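Local structure of enoyl-CoA hydratase (Mycobacterium smegmatis, 3PE8) at residues Pro64-Gly69 and Glu109-Cys114; Ile58-Asp63 and Asp181-Ala186; His129-Leu134 and Thr159-Ser164; Leu22-Pro27 and Ser39-Ala44. The protein probably catalyses the addition of water to the double bond of 2-enoyl-CoA thioesters as a member of the crotonase-like family, and binds a zinc ion. All blocks are in the same frame, centred on the assembly; numbering follows the deposited sequence.

Interaction 1 (Pro64-Gly69 and Glu109-Cys114). With ZN (zinc ion), chain C.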
loop_
_atom_site.group_PDB
_atom_site.type_symbol
_atom_site.label_atom_id
_atom_site.label_comp_id
_atom_site.label_asym_id
_atom_site.label_seq_id
_atom_site.Cartn_x
_atom_site.Cartn_y
_atom_site.Cartn_z
ATOM N N PRO A 64 7.505 -40.459 -9.207
ATOM C CA PRO A 64 6.189 -39.974 -9.637
ATOM C C PRO A 64 5.668 -38.773 -8.872
ATOM O O PRO A 64 4.518 -38.377 -9.104
ATOM C CB PRO A 64 5.312 -41.176 -9.347
ATOM C CG PRO A 64 5.891 -41.667 -8.001
ATOM C CD PRO A 64 7.384 -41.475 -8.139
ATOM N N VAL A 65 6.480 -38.202 -7.982
ATOM C CA VAL A 65 6.075 -37.077 -7.138
ATOM C C VAL A 65 6.853 -35.850 -7.616
ATOM O O VAL A 65 8.003 -35.975 -8.007
ATOM C CB VAL A 65 6.340 -37.400 -5.662
ATOM C CG1 VAL A 65 6.145 -36.154 -4.778
ATOM C CG2 VAL A 65 5.443 -38.563 -5.184
ATOM N N PHE A 66 6.246 -34.663 -7.646
ATOM C CA PHE A 66 7.002 -33.436 -7.938
ATOM C C PHE A 66 7.882 -33.093 -6.731
ATOM O O PHE A 66 9.121 -33.135 -6.831
ATOM C CB PHE A 66 6.092 -32.257 -8.329
ATOM C CG PHE A 66 6.824 -30.950 -8.398
ATOM C CD1 PHE A 66 7.639 -30.657 -9.485
ATOM C CD2 PHE A 66 6.673 -30.002 -7.414
ATOM C CE1 PHE A 66 8.318 -29.464 -9.560
ATOM C CE2 PHE A 66 7.321 -28.765 -7.509
ATOM C CZ PHE A 66 8.159 -28.510 -8.566
ATOM N N CYS A 67 7.260 -32.842 -5.582
ATOM C CA CYS A 67 7.982 -32.507 -4.341
ATOM C C CYS A 67 7.017 -32.595 -3.165
ATOM O O CYS A 67 6.004 -31.885 -3.165
ATOM C CB CYS A 67 8.579 -31.094 -4.425
ATOM S SG CYS A 67 9.482 -30.633 -2.943
ATOM N N ALA A 68 7.336 -33.465 -2.195
ATOM C CA ALA A 68 6.493 -33.684 -1.007
ATOM C C ALA A 68 6.689 -32.646 0.078
ATOM O O ALA A 68 5.999 -32.742 1.087
ATOM C CB ALA A 68 6.758 -35.089 -0.425
ATOM N N GLY A 69 7.627 -31.707 -0.101
ATOM C CA GLY A 69 7.878 -30.633 0.882
ATOM C C GLY A 69 9.234 -30.767 1.556
ATOM O O GLY A 69 10.087 -31.509 1.120
ATOM N N GLU A 109 4.846 -24.588 -2.342
ATOM C CA GLU A 109 5.525 -23.282 -2.319
ATOM C C GLU A 109 6.574 -23.187 -3.443
ATOM O O GLU A 109 6.649 -22.158 -4.113
ATOM C CB GLU A 109 6.155 -23.020 -0.956
ATOM C CG GLU A 109 5.065 -22.681 0.093
ATOM C CD GLU A 109 5.534 -22.612 1.528
ATOM O OE1 GLU A 109 5.360 -21.543 2.153
ATOM O OE2 GLU A 109 6.038 -23.644 2.008
ATOM N N LEU A 110 7.313 -24.264 -3.702
ATOM C CA LEU A 110 8.232 -24.252 -4.867
ATOM C C LEU A 110 7.482 -24.010 -6.170
ATOM O O LEU A 110 7.882 -23.181 -6.998
ATOM C CB LEU A 110 9.060 -25.533 -4.972
ATOM C CG LEU A 110 10.299 -25.760 -4.159
ATOM C CD1 LEU A 110 11.034 -26.967 -4.796
ATOM C CD2 LEU A 110 11.246 -24.553 -4.071
ATOM N N ALA A 111 6.349 -24.689 -6.353
ATOM C CA ALA A 111 5.553 -24.495 -7.554
ATOM C C ALA A 111 5.072 -23.061 -7.675
ATOM O O ALA A 111 5.070 -22.497 -8.756
ATOM C CB ALA A 111 4.361 -25.498 -7.593
ATOM N N LEU A 112 4.629 -22.481 -6.552
ATOM C CA LEU A 112 4.117 -21.114 -6.487
ATOM C C LEU A 112 5.181 -20.048 -6.824
ATOM O O LEU A 112 4.815 -18.943 -7.198
ATOM C CB LEU A 112 3.481 -20.846 -5.114
ATOM C CG LEU A 112 2.164 -21.579 -4.872
ATOM C CD1 LEU A 112 1.784 -21.521 -3.354
ATOM C CD2 LEU A 112 1.012 -21.035 -5.707
ATOM N N TYR A 113 6.458 -20.354 -6.638
ATOM C CA TYR A 113 7.530 -19.448 -7.034
ATOM C C TYR A 113 7.734 -19.381 -8.548
ATOM O O TYR A 113 8.293 -18.411 -9.052
ATOM C CB TYR A 113 8.880 -19.882 -6.448
ATOM C CG TYR A 113 9.164 -19.480 -5.033
ATOM C CD1 TYR A 113 9.312 -18.174 -4.678
ATOM C CD2 TYR A 113 9.314 -20.442 -4.059
ATOM C CE1 TYR A 113 9.608 -17.797 -3.381
ATOM C CE2 TYR A 113 9.612 -20.087 -2.748
ATOM C CZ TYR A 113 9.743 -18.772 -2.412
ATOM O OH TYR A 113 10.040 -18.437 -1.099
ATOM N N CYS A 114 7.359 -20.435 -9.262
ATOM C CA CYS A 114 7.604 -20.450 -10.710
ATOM C C CYS A 114 6.817 -19.368 -11.438
ATOM O O CYS A 114 5.718 -19.020 -11.031
ATOM C CB CYS A 114 7.261 -21.816 -11.292
ATOM S SG CYS A 114 8.283 -23.191 -10.669
HETATM ZN ZN ZN C . 6.312 -24.279 3.925
HETATM O O HOH W 1 7.047 -26.400 4.033
HETATM O O HOH W 2 7.396 -23.161 4.988
#
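Cys67 and Leu110 are the closest pair of backbone positions, their CA atoms 8.3 Å apart, where the irregular segment Pro64-Gly69 runs past the last turns of helix 106-113. With chi1 of Phe66 at 170°, CG lies trans to the amide N and the ring extends toward the helix, meeting it with CE2: CB of Leu110 lies near the ring plane, at its edge and 4.5 Å from CE2, and CE2 of Phe66 is also 4.4 Å from CB of Ala111. Ala111, with only a methyl, lets the ring come up to the helix. SG of Cys67 leans on CD1 of Leu110 at 4.4 Å, a small, polarisable group suited to a buried position, and also accepts a long bond from the N of Gly69 (3.6 Å, 154°) that ties the turn together. Gly69 has a positive phi, with psi near -164°, a conformation open to glycine because it lacks a CB to press on the preceding carbonyl. On another side of the helix, Glu109 extends toward the zinc ion, which OE2 binds at 2.0 Å; OE1 turns aside to accept from the N atoms of Trp138 and Leu140, so the carboxylate is gripped at both oxygens. In crotonases backbone N-H groups of this loop and of the start of this helix form the oxyanion hole, and the same arrangement is probable here. Strand 95-99 packs against Phe66 and Ala111 through Ile99, and helix 140-148 covers Leu112 and Tyr113.

Interaction 2 (Ile58-Asp63 and Asp181-Ala186)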
loop_
_atom_site.group_PDB
_atom_site.type_symbol
_atom_site.label_atom_id
_atom_site.label_comp_id
_atom_site.label_asym_id
_atom_site.label_seq_id
_atom_site.Cartn_x
_atom_site.Cartn_y
_atom_site.Cartn_z
ATOM N N ILE A 58 13.536 -24.850 -16.712
ATOM C CA ILE A 58 12.419 -25.732 -16.361
ATOM C C ILE A 58 12.753 -26.428 -15.057
ATOM O O ILE A 58 13.845 -27.009 -14.945
ATOM C CB ILE A 58 12.147 -26.791 -17.483
ATOM C CG1 ILE A 58 11.766 -26.102 -18.795
ATOM C CG2 ILE A 58 11.070 -27.814 -17.045
ATOM C CD1 ILE A 58 11.726 -27.023 -20.007
ATOM N N VAL A 59 11.821 -26.415 -14.113
ATOM C CA VAL A 59 11.974 -27.157 -12.877
ATOM C C VAL A 59 10.984 -28.313 -12.892
ATOM O O VAL A 59 9.804 -28.096 -13.151
ATOM C CB VAL A 59 11.714 -26.282 -11.631
ATOM C CG1 VAL A 59 11.750 -27.135 -10.322
ATOM C CG2 VAL A 59 12.745 -25.154 -11.497
ATOM N N THR A 60 11.461 -29.535 -12.589
ATOM C CA THR A 60 10.556 -30.679 -12.553
ATOM C C THR A 60 11.066 -31.635 -11.509
ATOM O O THR A 60 12.138 -31.407 -10.931
ATOM C CB THR A 60 10.387 -31.300 -13.961
ATOM O OG1 THR A 60 9.228 -32.150 -13.986
ATOM C CG2 THR A 60 11.618 -32.094 -14.433
ATOM N N GLY A 61 10.319 -32.699 -11.275
ATOM C CA GLY A 61 10.754 -33.744 -10.338
ATOM C C GLY A 61 10.919 -35.094 -10.994
ATOM O O GLY A 61 10.196 -35.434 -11.940
ATOM N N ALA A 62 11.829 -35.899 -10.456
ATOM C CA ALA A 62 11.885 -37.308 -10.803
ATOM C C ALA A 62 10.548 -37.951 -10.461
ATOM O O ALA A 62 9.991 -37.667 -9.414
ATOM C CB ALA A 62 13.035 -37.992 -10.048
ATOM N N ASP A 63 10.003 -38.786 -11.334
ATOM C CA ASP A 63 8.690 -39.375 -11.075
ATOM C C ASP A 63 8.685 -40.278 -9.824
ATOM O O ASP A 63 9.727 -40.836 -9.443
ATOM C CB ASP A 63 8.204 -40.196 -12.277
ATOM C CG ASP A 63 7.470 -39.358 -13.339
ATOM O OD1 ASP A 63 6.984 -38.262 -13.060
ATOM O OD2 ASP A 63 7.319 -39.894 -14.478
ATOM N N ASP A 181 3.004 -38.369 -20.291
ATOM C CA ASP A 181 4.206 -38.603 -21.089
ATOM C C ASP A 181 4.525 -37.440 -22.046
ATOM O O ASP A 181 5.567 -37.444 -22.698
ATOM C CB ASP A 181 4.143 -39.959 -21.795
ATOM C CG ASP A 181 4.167 -41.145 -20.816
ATOM O OD1 ASP A 181 4.621 -41.033 -19.647
ATOM O OD2 ASP A 181 3.724 -42.218 -21.250
ATOM N N ASP A 182 3.661 -36.414 -22.076
ATOM C CA ASP A 182 3.868 -35.205 -22.846
ATOM C C ASP A 182 4.303 -33.999 -22.008
ATOM O O ASP A 182 4.440 -32.911 -22.524
ATOM C CB ASP A 182 2.559 -34.854 -23.541
ATOM C CG ASP A 182 2.157 -35.880 -24.576
ATOM O OD1 ASP A 182 3.063 -36.569 -25.146
ATOM O OD2 ASP A 182 0.914 -35.991 -24.833
ATOM N N LEU A 183 4.492 -34.189 -20.702
ATOM C CA LEU A 183 4.740 -33.060 -19.805
ATOM C C LEU A 183 5.992 -32.274 -20.203
ATOM O O LEU A 183 5.925 -31.058 -20.411
ATOM C CB LEU A 183 4.909 -33.549 -18.356
ATOM C CG LEU A 183 5.306 -32.431 -17.386
ATOM C CD1 LEU A 183 4.258 -31.364 -17.382
ATOM C CD2 LEU A 183 5.540 -33.012 -15.955
ATOM N N LEU A 184 7.139 -32.933 -20.281
ATOM C CA LEU A 184 8.361 -32.200 -20.638
ATOM C C LEU A 184 8.366 -31.771 -22.114
ATOM O O LEU A 184 8.879 -30.709 -22.415
ATOM C CB LEU A 184 9.627 -32.949 -20.250
ATOM C CG LEU A 184 10.096 -32.763 -18.774
ATOM C CD1 LEU A 184 10.716 -31.351 -18.510
ATOM C CD2 LEU A 184 9.043 -33.012 -17.771
ATOM N N THR A 185 7.739 -32.537 -23.006
ATOM C CA THR A 185 7.460 -32.058 -24.362
ATOM C C THR A 185 6.760 -30.692 -24.335
ATOM O O THR A 185 7.159 -29.734 -25.028
ATOM C CB THR A 185 6.592 -33.088 -25.115
ATOM O OG1 THR A 185 7.273 -34.324 -25.131
ATOM C CG2 THR A 185 6.327 -32.621 -26.582
ATOM N N ALA A 186 5.693 -30.576 -23.549
ATOM C CA ALA A 186 4.966 -29.343 -23.464
ATOM C C ALA A 186 5.751 -28.202 -22.887
ATOM O O ALA A 186 5.620 -27.037 -23.335
ATOM C CB ALA A 186 3.647 -29.534 -22.639
#
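Thr60 of strand 56-61 faces Leu184 in the first turn of helix 183-195, with their CA atoms 8.5 Å apart. Leu184 carries most of the contact by spreading its two methyls over alternate residues of the strand. CD1 lies 3.8 Å from CG2 of Ile58, the two side chains running alongside one another and pointing opposite ways. CD2 meets OG1 of Thr60 at 3.9 Å, and here the ends of the two side chains meet head-on. The torsion at Thr60 (chi1 -163°) turns OG1 away from its own amide N, to where the hydroxyl is hydrogen-bonded to the carbonyl O of Ala98 on the neighbouring strand. That bond satisfies a buried polar group beneath the leucines. Leu183 adds CD2, 4.3 Å from OG1 of Thr60, and also rests on Ala98 and Asn100. Such a layer of helix over sheet belongs to the crotonase fold: strand 56-61 lies inside the mixed six-stranded sheet, between strands 19-24 and 95-99, and the helix covers the face on which Ile58 and Thr60 project, whereas Val59 points away from it. Beta-branched residues suit the extended backbone, and leucines, not branched at CB, suit the helix laid on it. The first helical turn is closed by the N of Ala186, bonded to O of Asp182 at 2.8 Å. Beyond the strand end, Asp63 divides its carboxylate, OD2 hydrogen-bonded to NE2 of His180 and OD1 to ND2 of Asn100.

Interaction 3 (His129-Leu134 and Thr159-Ser164). With ZN (zinc ion), chain C.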
loop_
_atom_site.group_PDB
_atom_site.type_symbol
_atom_site.label_atom_id
_atom_site.label_comp_id
_atom_site.label_asym_id
_atom_site.label_seq_id
_atom_site.Cartn_x
_atom_site.Cartn_y
_atom_site.Cartn_z
ATOM N N HIS A 129 0.362 -27.837 5.889
ATOM C CA HIS A 129 0.980 -27.098 7.002
ATOM C C HIS A 129 0.166 -27.259 8.252
ATOM O O HIS A 129 0.731 -27.539 9.338
ATOM C CB HIS A 129 1.151 -25.584 6.706
ATOM C CG HIS A 129 2.294 -25.230 5.805
ATOM N ND1 HIS A 129 2.142 -24.992 4.456
ATOM C CD2 HIS A 129 3.628 -25.102 6.055
ATOM C CE1 HIS A 129 3.318 -24.721 3.919
ATOM N NE2 HIS A 129 4.228 -24.754 4.872
ATOM N N ALA A 130 -1.143 -27.066 8.170
ATOM C CA ALA A 130 -1.961 -27.100 9.383
ATOM C C ALA A 130 -1.936 -28.499 9.984
ATOM O O ALA A 130 -1.725 -28.642 11.196
ATOM C CB ALA A 130 -3.386 -26.644 9.116
ATOM N N ARG A 131 -2.101 -29.511 9.126
ATOM C CA ARG A 131 -2.097 -30.907 9.545
ATOM C C ARG A 131 -0.827 -31.286 10.321
ATOM O O ARG A 131 -0.921 -31.980 11.329
ATOM C CB ARG A 131 -2.300 -31.826 8.324
ATOM C CG ARG A 131 -2.703 -33.257 8.642
ATOM C CD ARG A 131 -3.001 -34.067 7.349
ATOM N NE ARG A 131 -4.339 -33.828 6.783
ATOM C CZ ARG A 131 -4.651 -33.997 5.495
ATOM N NH1 ARG A 131 -3.731 -34.388 4.623
ATOM N NH2 ARG A 131 -5.887 -33.771 5.073
ATOM N N VAL A 132 0.335 -30.819 9.879
ATOM C CA VAL A 132 1.607 -31.128 10.541
ATOM C C VAL A 132 1.991 -30.086 11.593
ATOM O O VAL A 132 3.065 -30.183 12.212
ATOM C CB VAL A 132 2.774 -31.326 9.547
ATOM C CG1 VAL A 132 2.437 -32.468 8.599
ATOM C CG2 VAL A 132 3.112 -30.022 8.794
ATOM N N GLY A 133 1.120 -29.101 11.813
ATOM C CA GLY A 133 1.336 -28.127 12.891
ATOM C C GLY A 133 2.453 -27.156 12.631
ATOM O O GLY A 133 3.215 -26.815 13.559
ATOM N N LEU A 134 2.585 -26.722 11.374
ATOM C CA LEU A 134 3.606 -25.749 10.973
ATOM C C LEU A 134 2.910 -24.562 10.303
ATOM O O LEU A 134 1.792 -24.694 9.778
ATOM C CB LEU A 134 4.638 -26.377 10.032
ATOM C CG LEU A 134 5.490 -27.509 10.610
ATOM C CD1 LEU A 134 6.360 -28.157 9.557
ATOM C CD2 LEU A 134 6.346 -27.030 11.799
ATOM N N THR A 159 -8.399 -27.843 4.873
ATOM C CA THR A 159 -8.719 -29.273 4.717
ATOM C C THR A 159 -7.497 -30.158 4.590
ATOM O O THR A 159 -7.522 -31.291 5.071
ATOM C CB THR A 159 -9.647 -29.571 3.509
ATOM O OG1 THR A 159 -8.945 -29.273 2.295
ATOM C CG2 THR A 159 -11.025 -28.818 3.589
ATOM N N GLY A 160 -6.455 -29.660 3.931
ATOM C CA GLY A 160 -5.307 -30.457 3.536
ATOM C C GLY A 160 -5.549 -31.371 2.352
ATOM O O GLY A 160 -4.690 -32.201 2.029
ATOM N N ASP A 161 -6.716 -31.254 1.712
ATOM C CA ASP A 161 -7.102 -32.146 0.620
ATOM C C ASP A 161 -6.344 -31.784 -0.671
ATOM O O ASP A 161 -5.961 -30.623 -0.923
ATOM C CB ASP A 161 -8.603 -32.011 0.273
ATOM C CG ASP A 161 -9.568 -32.493 1.352
ATOM O OD1 ASP A 161 -9.236 -33.332 2.219
ATOM O OD2 ASP A 161 -10.736 -32.015 1.247
ATOM N N TYR A 162 -6.214 -32.773 -1.543
ATOM C CA TYR A 162 -5.603 -32.545 -2.826
ATOM C C TYR A 162 -6.512 -31.778 -3.779
ATOM O O TYR A 162 -7.755 -32.009 -3.842
ATOM C CB TYR A 162 -5.252 -33.857 -3.508
ATOM C CG TYR A 162 -4.032 -34.563 -3.009
ATOM C CD1 TYR A 162 -2.783 -33.982 -3.126
ATOM C CD2 TYR A 162 -4.129 -35.850 -2.499
ATOM C CE1 TYR A 162 -1.639 -34.630 -2.694
ATOM C CE2 TYR A 162 -2.957 -36.529 -2.067
ATOM C CZ TYR A 162 -1.734 -35.891 -2.189
ATOM O OH TYR A 162 -0.582 -36.540 -1.774
ATOM N N LEU A 163 -5.890 -30.899 -4.542
ATOM C CA LEU A 163 -6.470 -30.225 -5.700
ATOM C C LEU A 163 -5.955 -30.954 -6.941
ATOM O O LEU A 163 -4.739 -31.068 -7.136
ATOM C CB LEU A 163 -6.046 -28.769 -5.740
ATOM C CG LEU A 163 -6.659 -27.913 -6.832
ATOM C CD1 LEU A 163 -8.144 -27.629 -6.571
ATOM C CD2 LEU A 163 -5.833 -26.626 -7.053
ATOM N N SER A 164 -6.864 -31.421 -7.783
ATOM C CA SER A 164 -6.514 -32.101 -9.007
ATOM C C SER A 164 -5.927 -31.185 -10.041
ATOM O O SER A 164 -6.083 -29.958 -9.986
ATOM C CB SER A 164 -7.764 -32.774 -9.593
ATOM O OG SER A 164 -8.681 -31.816 -10.151
HETATM ZN ZN ZN C . 6.312 -24.279 3.925
HETATM O O HOH W 3 -3.346 -34.489 1.327
HETATM O O HOH W 1 7.047 -26.400 4.033
HETATM O O HOH W 2 7.396 -23.161 4.988
#
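Arg131 reaches across from the short, weakly bonded helix 129-132, which ends in a Schellman motif, to the turn that closes helix 150-159. The helix starts at His129, whose NE2 binds the zinc ion at 2.3 Å on the far side from this contact; ND1 is hydrogen-bonded to OD1 of Asp127, which fixes the rotation of the imidazole. Ala130 is small enough to lie against Ala201 of a second subunit. Arg131, in one of two deposited conformers, leaves the helix with CG anti to the backbone N (chi1 -164°) and bends at chi3, laying a face of its guanidinium over CA of Gly160. NH2 comes 3.0 Å from the carbonyl O of Thr159; OD1 of Asp161, 4.4 Å from NH2, is too far for a salt bridge, though the opposite charges probably attract weakly. Glycine suits Gly160 by its positive phi and, in this conformer, because a CB would crowd NH2 of Arg131. Gly133, also at positive phi, ends the first helix, its N bonded to O of Ala130. Within the other segment, OG1 of Thr159 accepts from the N of Asp161 in an ST turn and is also hydrogen-bonded to O of Arg155. Water 3 lies at the guanidinium edge, weakly bonded to NH1 of Arg131, and donates to O of Gly160 at 2.7 Å.

Interaction 4 (Leu22-Pro27 and Ser39-Ala44)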
loop_
_atom_site.group_PDB
_atom_site.type_symbol
_atom_site.label_atom_id
_atom_site.label_comp_id
_atom_site.label_asym_id
_atom_site.label_seq_id
_atom_site.Cartn_x
_atom_site.Cartn_y
_atom_site.Cartn_z
ATOM N N LEU A 22 16.183 -28.437 -14.444
ATOM C CA LEU A 22 16.645 -28.812 -13.099
ATOM C C LEU A 22 15.618 -29.823 -12.598
ATOM O O LEU A 22 14.421 -29.500 -12.467
ATOM C CB LEU A 22 16.652 -27.580 -12.193
ATOM C CG LEU A 22 17.532 -26.407 -12.652
ATOM C CD1 LEU A 22 17.391 -25.229 -11.681
ATOM C CD2 LEU A 22 19.006 -26.849 -12.808
ATOM N N THR A 23 16.076 -31.052 -12.396
ATOM C CA THR A 23 15.187 -32.152 -11.981
ATOM C C THR A 23 15.505 -32.527 -10.545
ATOM O O THR A 23 16.582 -33.050 -10.278
ATOM C CB THR A 23 15.322 -33.363 -12.904
ATOM O OG1 THR A 23 15.053 -32.975 -14.278
ATOM C CG2 THR A 23 14.349 -34.487 -12.456
ATOM N N LEU A 24 14.573 -32.258 -9.620
ATOM C CA LEU A 24 14.682 -32.707 -8.231
ATOM C C LEU A 24 14.809 -34.232 -8.245
ATOM O O LEU A 24 14.009 -34.900 -8.873
ATOM C CB LEU A 24 13.455 -32.306 -7.417
ATOM C CG LEU A 24 13.026 -30.831 -7.448
ATOM C CD1 LEU A 24 11.712 -30.706 -6.672
ATOM C CD2 LEU A 24 14.089 -29.897 -6.855
ATOM N N ASN A 25 15.843 -34.775 -7.612
ATOM C CA ASN A 25 16.198 -36.170 -7.821
ATOM C C ASN A 25 16.434 -36.942 -6.508
ATOM O O ASN A 25 17.511 -37.533 -6.285
ATOM C CB ASN A 25 17.424 -36.302 -8.769
ATOM C CG ASN A 25 17.610 -37.721 -9.276
ATOM O OD1 ASN A 25 16.622 -38.414 -9.588
ATOM N ND2 ASN A 25 18.865 -38.168 -9.346
ATOM N N ARG A 26 15.422 -36.915 -5.647
ATOM C CA ARG A 26 15.410 -37.785 -4.475
ATOM C C ARG A 26 14.095 -38.545 -4.476
ATOM O O ARG A 26 13.329 -38.461 -3.517
ATOM C CB ARG A 26 15.587 -37.008 -3.156
ATOM C CG ARG A 26 16.873 -36.183 -3.051
ATOM C CD ARG A 26 16.923 -35.462 -1.745
ATOM N NE ARG A 26 17.134 -36.402 -0.632
ATOM C CZ ARG A 26 16.391 -36.522 0.469
ATOM N NH1 ARG A 26 15.303 -35.774 0.682
ATOM N NH2 ARG A 26 16.762 -37.405 1.396
ATOM N N PRO A 27 13.848 -39.331 -5.533
ATOM C CA PRO A 27 12.532 -39.976 -5.600
ATOM C C PRO A 27 12.300 -40.977 -4.473
ATOM O O PRO A 27 11.151 -41.207 -4.070
ATOM C CB PRO A 27 12.540 -40.654 -6.978
ATOM C CG PRO A 27 13.965 -40.760 -7.364
ATOM C CD PRO A 27 14.633 -39.570 -6.756
ATOM N N SER A 39 20.072 -26.456 -0.782
ATOM C CA SER A 39 21.316 -25.748 -1.106
ATOM C C SER A 39 21.634 -25.862 -2.590
ATOM O O SER A 39 21.955 -24.869 -3.269
ATOM C CB SER A 39 22.477 -26.344 -0.319
ATOM O OG SER A 39 23.701 -25.682 -0.634
ATOM N N THR A 40 21.589 -27.101 -3.073
ATOM C CA THR A 40 21.945 -27.413 -4.455
ATOM C C THR A 40 20.957 -26.761 -5.439
ATOM O O THR A 40 21.368 -26.176 -6.453
ATOM C CB THR A 40 22.022 -28.950 -4.667
ATOM O OG1 THR A 40 22.994 -29.504 -3.759
ATOM C CG2 THR A 40 22.450 -29.285 -6.096
ATOM N N PHE A 41 19.674 -26.855 -5.130
ATOM C CA PHE A 41 18.641 -26.297 -6.014
ATOM C C PHE A 41 18.729 -24.784 -6.113
ATOM O O PHE A 41 18.741 -24.197 -7.212
ATOM C CB PHE A 41 17.258 -26.717 -5.529
ATOM C CG PHE A 41 16.141 -26.139 -6.334
ATOM C CD1 PHE A 41 15.909 -26.559 -7.637
ATOM C CD2 PHE A 41 15.360 -25.115 -5.810
ATOM C CE1 PHE A 41 14.886 -25.986 -8.387
ATOM C CE2 PHE A 41 14.336 -24.551 -6.568
ATOM C CZ PHE A 41 14.124 -24.994 -7.861
ATOM N N PHE A 42 18.798 -24.125 -4.963
ATOM C CA PHE A 42 18.840 -22.669 -4.946
ATOM C C PHE A 42 20.109 -22.151 -5.604
ATOM O O PHE A 42 20.077 -21.140 -6.315
ATOM C CB PHE A 42 18.580 -22.097 -3.542
ATOM C CG PHE A 42 17.171 -22.347 -3.041
ATOM C CD1 PHE A 42 16.077 -21.891 -3.771
ATOM C CD2 PHE A 42 16.928 -23.079 -1.889
ATOM C CE1 PHE A 42 14.775 -22.153 -3.354
ATOM C CE2 PHE A 42 15.611 -23.338 -1.475
ATOM C CZ PHE A 42 14.545 -22.840 -2.198
ATOM N N ARG A 43 21.238 -22.845 -5.403
ATOM C CA ARG A 43 22.465 -22.512 -6.102
ATOM C C ARG A 43 22.340 -22.706 -7.622
ATOM O O ARG A 43 22.820 -21.897 -8.393
ATOM C CB ARG A 43 23.653 -23.323 -5.551
ATOM C CG ARG A 43 24.976 -23.040 -6.249
ATOM C CD ARG A 43 26.144 -23.709 -5.513
ATOM N NE ARG A 43 26.031 -25.171 -5.630
ATOM C CZ ARG A 43 25.748 -26.034 -4.648
ATOM N NH1 ARG A 43 25.543 -25.638 -3.383
ATOM N NH2 ARG A 43 25.678 -27.327 -4.945
ATOM N N ALA A 44 21.680 -23.779 -8.037
ATOM C CA ALA A 44 21.470 -24.042 -9.461
ATOM C C ALA A 44 20.635 -22.948 -10.145
ATOM O O ALA A 44 20.913 -22.576 -11.297
ATOM C CB ALA A 44 20.825 -25.443 -9.658
#
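Leu22 closes on Ala44: CD2 of the leucine stands 3.9 Å from CB of the alanine and CD1 is barely farther, so both branches of the fork meet one methyl. The small residue lets the backbones approach, and their CA atoms are 7.7 Å apart. One turn back on the helix, Phe41 fills the space between the two leucines of the strand. Its CD1 lies 3.9 Å from CD2 of Leu24, and its CE1 is 4.2 Å from CD1 of Leu22; both methyls come to the ring obliquely. A chi1 of 177° holds CG of Phe41 opposite the amide N across the first side-chain bond, which carries the ring outward from the helix axis. Thr23, between the leucines, points away from the helix. Farther out, Val59 of strand 56-61 also supports Phe41, while Val13 and Leu45 close around Leu22. The Phe41 ring sends CD2 over one face of the Phe42 ring, 3.8 Å above its plane, and Phe42 in turn makes an edge-to-face contact with Trp138. Past the strand, NH1 of Arg26 forms a salt bridge with OD2 of Asp71 and hydrogen-bonds to O of Ala32. The segment axes pass 10.1 Å apart at 166°, nearly antiparallel, as expected where the helix returns across the sheet in the beta-alpha-beta crossover formed by strand 19-24, helix 35-50 and the parallel strand 56-61.

How the interactions relate
Interactions 2 and 4 meet within one sheet: strands 19-24 and 56-61 are neighbours, joined by a probable bond between O of Ile58 and N of Leu22 (2.8 Å). Interaction 1 lies beside both. CE1 of Phe66 rests 3.9 Å from CA of Thr60, and CD2 of Leu110 touches CE2 of Phe41 at 4.0 Å, so the loop and helix 106-113 continue the apolar interior. Interaction 3 stands apart, its centre about 25 Å from that of interaction 2, yet it joins interaction 1 through the zinc ion: Glu109 and His129 are its two protein ligands, and waters 1 and 2 complete the four ligands.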